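Local coordinates for protein DNA polymerase III, beta subunit (Thermotoga maritima, PDB 1VPK) that probably tethers DNA polymerases and other proteins to DNA for processive replication, as a head-to-tail homodimeric ring around the duplex, at residues T27-A32 with K211-V216. Residues are numbered along the deposited sequence; the frame is centred on the assembly and turned at random.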
# COMPACT_ATOMS: atom_id res chain seq x y z
N THR A 27 -17.82 -3.05 12.90
CA THR A 27 -16.55 -2.34 12.81
C THR A 27 -16.06 -1.91 14.17
O THR A 27 -14.88 -2.08 14.51
CB THR A 27 -16.70 -1.10 11.88
OG1 THR A 27 -17.06 -1.56 10.58
CG2 THR A 27 -15.43 -0.34 11.74
N ILE A 28 -16.97 -1.37 14.96
CA ILE A 28 -16.62 -0.89 16.28
C ILE A 28 -16.10 -1.97 17.20
O ILE A 28 -15.14 -1.75 17.96
CB ILE A 28 -17.81 -0.18 16.95
CG1 ILE A 28 -17.96 1.15 16.28
CG2 ILE A 28 -17.56 0.01 18.49
CD1 ILE A 28 -19.26 1.88 16.57
N ALA A 29 -16.76 -3.12 17.19
CA ALA A 29 -16.36 -4.29 17.97
C ALA A 29 -15.12 -5.02 17.50
O ALA A 29 -14.50 -5.74 18.29
CB ALA A 29 -17.53 -5.27 18.07
N SER A 30 -14.74 -4.83 16.24
CA SER A 30 -13.80 -5.69 15.56
C SER A 30 -12.41 -5.73 16.16
O SER A 30 -11.78 -6.75 16.07
CB SER A 30 -13.69 -5.36 14.06
OG SER A 30 -13.21 -4.07 13.91
N LYS A 31 -11.94 -4.64 16.79
CA LYS A 31 -10.57 -4.63 17.26
C LYS A 31 -10.42 -5.20 18.69
O LYS A 31 -9.32 -5.21 19.27
CB LYS A 31 -9.94 -3.24 17.10
CG LYS A 31 -9.74 -2.85 15.63
CD LYS A 31 -8.60 -1.88 15.49
CE LYS A 31 -8.13 -1.61 14.03
NZ LYS A 31 -6.81 -0.80 14.15
N ALA A 32 -11.50 -5.71 19.24
CA ALA A 32 -11.48 -6.45 20.50
C ALA A 32 -11.42 -7.98 20.23
O ALA A 32 -11.30 -8.77 21.16
CB ALA A 32 -12.67 -6.11 21.31
N LYS A 211 -5.88 0.50 20.74
CA LYS A 211 -6.33 0.42 19.36
C LYS A 211 -7.86 0.23 19.25
O LYS A 211 -8.52 0.73 18.32
CB LYS A 211 -5.57 -0.69 18.64
CG LYS A 211 -4.08 -0.29 18.42
CD LYS A 211 -3.31 -1.33 17.60
CE LYS A 211 -1.74 -1.12 17.52
NZ LYS A 211 -1.05 -2.49 17.37
N GLU A 212 -8.43 -0.46 20.23
CA GLU A 212 -9.88 -0.56 20.28
C GLU A 212 -10.44 0.81 20.72
O GLU A 212 -11.44 1.24 20.18
CB GLU A 212 -10.35 -1.72 21.18
CG GLU A 212 -11.86 -1.79 21.37
CD GLU A 212 -12.70 -1.84 20.09
OE1 GLU A 212 -12.23 -2.17 18.96
OE2 GLU A 212 -13.90 -1.63 20.22
N VAL A 213 -9.79 1.48 21.66
CA VAL A 213 -10.24 2.82 22.08
C VAL A 213 -10.33 3.73 20.86
O VAL A 213 -11.38 4.37 20.62
CB VAL A 213 -9.33 3.41 23.20
CG1 VAL A 213 -9.60 4.88 23.43
CG2 VAL A 213 -9.56 2.65 24.50
N GLN A 214 -9.26 3.72 20.06
CA GLN A 214 -9.16 4.54 18.88
C GLN A 214 -10.27 4.16 17.88
O GLN A 214 -10.87 5.02 17.22
CB GLN A 214 -7.83 4.30 18.18
CG GLN A 214 -6.68 5.11 18.62
CD GLN A 214 -5.61 5.09 17.53
OE1 GLN A 214 -5.10 4.02 17.16
NE2 GLN A 214 -5.30 6.26 16.99
N ASN A 215 -10.51 2.86 17.76
CA ASN A 215 -11.52 2.34 16.84
C ASN A 215 -12.90 2.86 17.23
O ASN A 215 -13.71 3.29 16.38
CB ASN A 215 -11.49 0.81 16.90
CG ASN A 215 -12.37 0.18 15.87
OD1 ASN A 215 -12.31 0.53 14.70
ND2 ASN A 215 -13.18 -0.77 16.30
N VAL A 216 -13.17 2.82 18.52
CA VAL A 216 -14.42 3.34 19.08
C VAL A 216 -14.61 4.85 18.74
O VAL A 216 -15.64 5.27 18.14
CB VAL A 216 -14.47 3.13 20.63
CG1 VAL A 216 -15.63 3.87 21.25
CG2 VAL A 216 -14.63 1.67 20.92
O HOH W 1 -7.71 1.43 16.05
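The side-chain amide of Asn215 reaches from helix 207-218 to the last turn of helix 19-29, where ND2 donates to Thr27 O at 2.8 Å in a nearly straight bond (179°) lying in the amide plane. CG anti to the backbone N (chi1 -173°) carries the amide across to that carbonyl, which also accepts from the hydroxyl and backbone N of Ser30. The same ND2 donates to Glu212 OE1, one turn back, at 3.2 Å, so an uncharged donor ties helix end and carboxyl group together. Glu212 OE2 comes within 2.6 Å of Ile28 O, a distance suggesting that the buried acid probably holds a proton; Lys31 N adds a weak bond to OE1. Lys31 suits the solvent-exposed side: its methylenes run obliquely past Asn215, and a water joins NZ to Lys211 O. Farther along, branched, apolar Ile28 and Val216 suit a buried place, meeting CG2 to CG2 at 4.2 Å and both touching strand 241-246. Replacing Asn215 with leucine would probably leave Thr27 O without its cross-helix donor and Glu212 OE1 without its amide partner. Beside the sheet shared by the N-terminal and central domains, a neutral amide and a probably protonated acid would thus join two helices without burying net charge.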